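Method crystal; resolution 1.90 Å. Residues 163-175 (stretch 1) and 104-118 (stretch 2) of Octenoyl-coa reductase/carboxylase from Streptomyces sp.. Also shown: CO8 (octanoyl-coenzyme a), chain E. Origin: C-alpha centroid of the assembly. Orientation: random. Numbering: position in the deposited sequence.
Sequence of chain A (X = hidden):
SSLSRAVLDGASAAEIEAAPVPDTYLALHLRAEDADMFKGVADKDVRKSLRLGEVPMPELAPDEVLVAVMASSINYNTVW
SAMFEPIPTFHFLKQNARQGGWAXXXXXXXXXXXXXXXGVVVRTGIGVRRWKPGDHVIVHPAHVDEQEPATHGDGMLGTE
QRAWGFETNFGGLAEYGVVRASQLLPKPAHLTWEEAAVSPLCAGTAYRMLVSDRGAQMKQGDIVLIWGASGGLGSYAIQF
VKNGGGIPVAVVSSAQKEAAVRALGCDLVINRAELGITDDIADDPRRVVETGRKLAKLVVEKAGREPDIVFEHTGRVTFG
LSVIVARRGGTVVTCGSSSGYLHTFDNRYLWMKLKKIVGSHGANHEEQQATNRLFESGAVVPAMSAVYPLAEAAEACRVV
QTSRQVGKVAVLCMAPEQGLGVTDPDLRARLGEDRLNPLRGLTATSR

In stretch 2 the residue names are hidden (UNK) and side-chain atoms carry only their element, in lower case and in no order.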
# COMPACT_ATOMS: atom_id res chain seq x y z
N ALA A 163 -2.32 -21.76 14.90
CA ALA A 163 -3.03 -22.58 13.93
C ALA A 163 -3.80 -23.63 14.70
O ALA A 163 -3.23 -24.50 15.36
CB ALA A 163 -2.06 -23.24 12.96
N TRP A 164 -5.11 -23.50 14.63
CA TRP A 164 -6.02 -24.47 15.18
C TRP A 164 -5.61 -25.91 14.87
O TRP A 164 -5.32 -26.23 13.71
CB TRP A 164 -7.38 -24.20 14.58
CG TRP A 164 -8.42 -25.00 15.19
CD1 TRP A 164 -8.67 -25.14 16.51
CD2 TRP A 164 -9.42 -25.76 14.50
NE1 TRP A 164 -9.75 -25.96 16.71
CE2 TRP A 164 -10.23 -26.35 15.48
CE3 TRP A 164 -9.68 -26.02 13.16
CZ2 TRP A 164 -11.30 -27.18 15.16
CZ3 TRP A 164 -10.75 -26.83 12.83
CH2 TRP A 164 -11.56 -27.40 13.84
N GLY A 165 -5.57 -26.75 15.90
CA GLY A 165 -5.22 -28.16 15.73
C GLY A 165 -3.75 -28.42 15.47
O GLY A 165 -3.36 -29.56 15.26
N PHE A 166 -2.94 -27.36 15.49
CA PHE A 166 -1.50 -27.50 15.33
C PHE A 166 -0.75 -26.89 16.51
O PHE A 166 -0.06 -27.60 17.21
CB PHE A 166 -1.02 -26.90 13.99
CG PHE A 166 0.44 -27.09 13.75
CD1 PHE A 166 0.94 -28.35 13.40
CD2 PHE A 166 1.32 -26.04 13.91
CE1 PHE A 166 2.31 -28.54 13.19
CE2 PHE A 166 2.69 -26.21 13.70
CZ PHE A 166 3.18 -27.48 13.34
N GLU A 167 -0.92 -25.60 16.75
CA GLU A 167 -0.47 -24.99 18.01
C GLU A 167 -1.60 -24.92 19.02
O GLU A 167 -1.42 -24.37 20.11
CB GLU A 167 0.11 -23.59 17.79
CG GLU A 167 1.42 -23.56 17.04
CD GLU A 167 1.28 -23.11 15.61
OE1 GLU A 167 0.18 -22.65 15.25
OE2 GLU A 167 2.28 -23.20 14.84
N THR A 168 -2.77 -25.42 18.66
CA THR A 168 -3.85 -25.52 19.61
C THR A 168 -4.35 -26.94 19.62
O THR A 168 -4.19 -27.67 18.66
CB THR A 168 -5.06 -24.60 19.33
OG1 THR A 168 -5.95 -25.20 18.39
CG2 THR A 168 -4.62 -23.22 18.86
N ASN A 169 -5.00 -27.29 20.72
CA ASN A 169 -5.62 -28.57 20.80
C ASN A 169 -7.04 -28.46 20.27
O ASN A 169 -7.48 -27.38 19.82
CB ASN A 169 -5.64 -29.04 22.25
CG ASN A 169 -5.35 -30.52 22.37
OD1 ASN A 169 -5.84 -31.32 21.57
ND2 ASN A 169 -4.56 -30.89 23.37
N PHE A 170 -7.74 -29.58 20.31
CA PHE A 170 -9.18 -29.61 20.02
C PHE A 170 -9.43 -29.24 18.58
O PHE A 170 -10.37 -28.52 18.24
CB PHE A 170 -9.97 -28.75 21.02
CG PHE A 170 -9.42 -28.84 22.42
CD1 PHE A 170 -9.30 -30.08 23.05
CD2 PHE A 170 -9.01 -27.69 23.09
CE1 PHE A 170 -8.76 -30.18 24.36
CE2 PHE A 170 -8.49 -27.76 24.38
CZ PHE A 170 -8.36 -29.03 25.02
N GLY A 171 -8.56 -29.76 17.72
CA GLY A 171 -8.68 -29.60 16.30
C GLY A 171 -9.87 -30.32 15.69
O GLY A 171 -10.65 -31.00 16.38
N GLY A 172 -9.98 -30.18 14.38
CA GLY A 172 -11.16 -30.61 13.66
C GLY A 172 -11.19 -32.04 13.17
O GLY A 172 -12.21 -32.48 12.64
N LEU A 173 -10.09 -32.78 13.33
CA LEU A 173 -10.12 -34.19 12.93
C LEU A 173 -10.67 -35.05 14.07
O LEU A 173 -9.98 -35.86 14.68
CB LEU A 173 -8.75 -34.66 12.45
CG LEU A 173 -8.44 -34.15 11.04
CD1 LEU A 173 -6.95 -34.20 10.80
CD2 LEU A 173 -9.16 -34.97 10.00
N ALA A 174 -11.94 -34.82 14.35
CA ALA A 174 -12.59 -35.39 15.52
C ALA A 174 -14.05 -35.14 15.30
O ALA A 174 -14.42 -34.45 14.36
CB ALA A 174 -12.13 -34.65 16.77
N GLU A 175 -14.87 -35.68 16.18
CA GLU A 175 -16.30 -35.50 16.06
C GLU A 175 -16.70 -34.12 16.57
O GLU A 175 -17.73 -33.60 16.19
CB GLU A 175 -17.03 -36.60 16.82
CG GLU A 175 -16.81 -37.98 16.19
CD GLU A 175 -17.93 -38.95 16.50
OE1 GLU A 175 -18.43 -38.95 17.64
OE2 GLU A 175 -18.33 -39.72 15.61
N UNK A 104 -4.65 -23.01 29.32
CA UNK A 104 -3.99 -24.18 29.91
C UNK A 104 -4.64 -25.48 29.42
O UNK A 104 -4.00 -26.51 29.39
c UNK A 104 -3.51 -22.84 32.01
o UNK A 104 -5.18 -24.56 32.01
c UNK A 104 -3.92 -24.18 31.47
N UNK A 105 -5.90 -25.41 29.03
CA UNK A 105 -6.61 -26.58 28.51
C UNK A 105 -5.90 -27.25 27.35
O UNK A 105 -5.99 -28.46 27.19
n UNK A 105 -9.71 -24.14 27.59
n UNK A 105 -9.79 -22.82 25.74
n UNK A 105 -11.50 -24.29 26.14
c UNK A 105 -8.98 -25.82 29.20
c UNK A 105 -8.03 -26.24 28.07
c UNK A 105 -10.34 -23.76 26.49
c UNK A 105 -10.18 -25.16 28.54
N UNK A 106 -5.17 -26.45 26.56
CA UNK A 106 -4.49 -26.95 25.38
C UNK A 106 -3.38 -27.93 25.69
O UNK A 106 -3.03 -28.76 24.84
n UNK A 106 -5.73 -25.44 22.82
n UNK A 106 -6.74 -23.68 23.50
c UNK A 106 -5.73 -23.92 24.39
c UNK A 106 -3.97 -25.79 24.54
c UNK A 106 -5.07 -25.01 23.95
c UNK A 106 -6.71 -24.61 22.56
N UNK A 107 -2.86 -27.86 26.91
CA UNK A 107 -1.75 -28.70 27.29
C UNK A 107 -2.30 -29.99 27.86
O UNK A 107 -2.75 -30.07 29.00
c UNK A 107 -0.80 -27.95 28.22
o UNK A 107 0.60 -29.90 28.19
o UNK A 107 0.90 -28.40 29.78
c UNK A 107 0.31 -28.82 28.77
N UNK A 108 -2.28 -31.00 26.99
CA UNK A 108 -2.86 -32.30 27.26
C UNK A 108 -1.88 -33.37 26.77
O UNK A 108 -1.06 -33.08 25.88
c UNK A 108 -4.19 -32.44 26.51
c UNK A 108 -5.59 -31.64 28.48
o UNK A 108 -5.34 -32.70 29.08
n UNK A 108 -6.11 -30.57 29.10
c UNK A 108 -5.30 -31.50 27.00
N UNK A 109 -1.94 -34.59 27.35
CA UNK A 109 -1.11 -35.71 26.89
C UNK A 109 -1.52 -36.23 25.51
O UNK A 109 -0.87 -37.12 24.95
c UNK A 109 -1.33 -36.80 27.96
c UNK A 109 -2.89 -35.00 28.41
c UNK A 109 -2.28 -36.25 28.96
N UNK A 110 -2.60 -35.66 24.98
CA UNK A 110 -3.10 -35.98 23.65
C UNK A 110 -3.18 -34.66 22.90
O UNK A 110 -3.35 -33.60 23.50
c UNK A 110 -6.36 -34.94 23.71
c UNK A 110 -7.42 -34.19 25.73
o UNK A 110 -8.37 -33.40 26.35
c UNK A 110 -5.65 -35.82 25.83
c UNK A 110 -6.60 -35.01 26.49
c UNK A 110 -4.48 -36.63 23.73
c UNK A 110 -5.52 -35.78 24.44
c UNK A 110 -7.31 -34.14 24.36
N UNK A 111 -3.05 -34.74 21.58
CA UNK A 111 -3.26 -33.58 20.76
C UNK A 111 -4.23 -33.91 19.65
O UNK A 111 -3.91 -34.71 18.77
n UNK A 111 -1.10 -31.29 18.64
c UNK A 111 -1.96 -33.08 20.18
c UNK A 111 -3.18 -31.00 19.24
n UNK A 111 -2.79 -29.98 18.41
c UNK A 111 -2.12 -31.83 19.39
c UNK A 111 -1.52 -30.17 18.07
N UNK A 112 -5.40 -33.29 19.71
CA UNK A 112 -6.40 -33.45 18.66
C UNK A 112 -6.09 -32.52 17.50
O UNK A 112 -6.19 -31.31 17.60
c UNK A 112 -8.83 -33.53 18.06
c UNK A 112 -8.05 -34.15 20.42
c UNK A 112 -7.81 -33.25 19.18
N UNK A 113 -5.73 -33.15 16.38
CA UNK A 113 -5.27 -32.46 15.17
C UNK A 113 -6.44 -32.02 14.32
O UNK A 113 -7.58 -32.32 14.63
c UNK A 113 -4.39 -33.40 14.36
c UNK A 113 -2.40 -34.80 14.12
c UNK A 113 -2.38 -33.02 15.89
c UNK A 113 -3.24 -34.06 15.12
N UNK A 114 -6.14 -31.34 13.21
CA UNK A 114 -7.17 -30.95 12.28
C UNK A 114 -7.30 -29.45 12.36
O UNK A 114 -7.59 -28.90 13.41
N UNK A 115 -7.07 -28.80 11.23
CA UNK A 115 -6.91 -27.36 11.22
C UNK A 115 -7.95 -26.67 10.38
O UNK A 115 -8.00 -25.44 10.33
c UNK A 115 -5.51 -27.03 10.74
o UNK A 115 -4.62 -27.63 11.64
N UNK A 116 -8.81 -27.44 9.75
CA UNK A 116 -10.06 -26.87 9.27
C UNK A 116 -11.19 -27.87 9.43
O UNK A 116 -10.96 -29.02 9.83
o UNK A 116 -9.12 -28.34 6.98
o UNK A 116 -8.72 -26.52 5.86
c UNK A 116 -9.21 -27.10 6.84
c UNK A 116 -9.95 -26.24 7.85
N UNK A 117 -12.40 -27.43 9.15
CA UNK A 117 -13.52 -28.33 9.25
C UNK A 117 -14.74 -27.60 8.83
O UNK A 117 -14.73 -26.37 8.70
c UNK A 117 -13.68 -28.88 10.66
s UNK A 117 -14.65 -27.90 11.77
N UNK A 118 -15.79 -28.37 8.57
CA UNK A 118 -17.12 -27.82 8.47
C UNK A 118 -17.94 -28.58 9.49
O UNK A 118 -17.60 -29.70 9.89
o UNK A 118 -17.76 -29.41 6.79
c UNK A 118 -17.70 -28.03 7.08
N1A CO8 E . 11.17 -32.11 21.04
C2A CO8 E . 10.71 -31.25 21.95
N3A CO8 E . 10.93 -29.94 21.85
C4A CO8 E . 11.64 -29.47 20.79
C5A CO8 E . 12.13 -30.33 19.82
C6A CO8 E . 11.88 -31.69 19.97
N6A CO8 E . 12.33 -32.56 19.05
N7A CO8 E . 12.78 -29.60 18.91
C8A CO8 E . 12.70 -28.33 19.30
N9A CO8 E . 12.01 -28.25 20.44
C1B CO8 E . 11.67 -27.04 21.25
C2B CO8 E . 12.89 -26.54 22.03
O2B CO8 E . 12.47 -26.08 23.34
C3B CO8 E . 13.34 -25.37 21.16
O3B CO8 E . 14.04 -24.41 21.93
P3B CO8 E . 15.65 -24.43 21.78
O7A CO8 E . 16.25 -24.52 23.30
O8A CO8 E . 16.13 -25.87 21.14
O9A CO8 E . 16.15 -23.29 20.98
C4B CO8 E . 12.03 -24.79 20.64
O4B CO8 E . 11.22 -25.95 20.38
C5B CO8 E . 12.19 -24.15 19.26
O5B CO8 E . 10.89 -23.74 18.76
P1A CO8 E . 10.15 -22.44 19.42
O1A CO8 E . 8.71 -22.28 18.60
O2A CO8 E . 9.87 -22.55 20.88
O3A CO8 E . 11.17 -21.17 19.18
P2A CO8 E . 11.25 -20.13 17.91
O4A CO8 E . 12.80 -19.82 17.67
O5A CO8 E . 10.44 -18.88 18.08
O6A CO8 E . 10.78 -20.97 16.59
CBP CO8 E . 9.55 -21.40 14.50
CCP CO8 E . 9.96 -20.36 15.57
CDP CO8 E . 10.83 -21.72 13.70
CEP CO8 E . 8.55 -20.72 13.56
CAP CO8 E . 8.94 -22.67 15.19
OAP CO8 E . 7.89 -22.35 16.15
C9P CO8 E . 8.46 -23.76 14.20
O9P CO8 E . 9.30 -24.46 13.62
N8P CO8 E . 7.13 -23.92 14.05
C7P CO8 E . 6.53 -24.99 13.20
C6P CO8 E . 6.02 -24.53 11.81
C5P CO8 E . 6.42 -25.60 10.76
O5P CO8 E . 7.60 -25.84 10.55
N4P CO8 E . 5.49 -26.36 10.18
C3P CO8 E . 4.04 -26.20 10.11
C2P CO8 E . 3.85 -25.89 8.62
S1P CO8 E . 3.02 -24.28 8.36
C1' CO8 E . 1.44 -24.88 7.98
O1' CO8 E . 1.24 -26.00 7.47
C2' CO8 E . 0.43 -24.01 8.34
C3' CO8 E . -0.90 -24.28 8.11
C4' CO8 E . -1.86 -23.33 8.46
C5' CO8 E . -1.40 -22.24 9.42
C6' CO8 E . -2.67 -21.44 9.77
C7' CO8 E . -2.29 -20.19 10.51
C8' CO8 E . -3.59 -19.50 10.95

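Position 104 has a carbon bearing one oxygen and one carbon, out of reach of stretch 1: Thr104, exposed. At 105 three carbons lead to a nitrogen and then a carbon holding two more nitrogens, and backbone O lies 3.3 Å from Phe170 CZ, at the ring edge. This is Arg105, whose guanidinium suits the place by bonding elsewhere in the structure. Position 106 carries one carbon and a five-membered ring of three carbons and two nitrogens; one ring nitrogen lies 2.9 Å from Asn169 N, and one face receives Phe170 CE2. It is His106, whose unprotonated ND1 accepts from that amide.

Two carbons at 107, the second with two oxygens, make Asp107, which points away. At 108 the third carbon carries an oxygen and a nitrogen, and CB packs 3.5 Å from Asn169 ND2: Gln108, whose NE2 ties back to Arg105 O (2.8 Å). Position 109, three carbons closing onto the backbone nitrogen, is Pro109, exposed and free of contact. At 110 a six-carbon ring bears an oxygen 3.8 Å from Phe170 CE1. This is Tyr110, long enough to bring its OH to that ring's edge.

Position 111 again has a five-membered ring with two nitrogens, one 2.7 Å from Thr168 O. His111 suits because NE2 donates there while ND1 bonds elsewhere. At 112 one carbon carries two others, one 3.7 Å from Ala174 CB: Val112, compact and apolar. At 113 four carbons fork at the second, directed away overall, though CB lies 4.5 Å from Leu173 CD1: Leu113.

Position 114 has no side-chain atoms. It is Gly114: a CB would fall 2.1 Å from Leu173 N, and phi/psi of 111/120 independently calls for glycine. At 115 one carbon bears an oxygen 2.6 Å from Trp164 O: Ser115, short enough for OG to donate there. Position 116, two carbons ending in two oxygens, is Asp116, pointing away with its carboxylate bonded elsewhere. At 117 one carbon bears a sulfur 3.8 Å from Trp164 CH2: Cys117. Position 118, one carbon and one oxygen beyond reach, is Ser118.

The contact works through side chains bonding to backbone atoms, joined by three backbone-to-backbone bonds. Asn169 acts as a clamp: ND2 donates to His106 O and Tyr110 O, both at 3.0 Å, and OD1 accepts from Val112 N at 2.7 Å. Farther along, Gly171 N reaches Val112 O (2.8 Å), Gly172 N Gly114 O (2.9 Å) and Leu173 N Leu113 O (2.9 Å). Glycine permits this closeness, since a CB on Gly171 would lie 2.6 Å from Val112 O. Val112 against Ala174 and the oblique Phe170 and His106 rings add packing.

Stretch 2 104-118: TRHDQPYHVLGSDCS
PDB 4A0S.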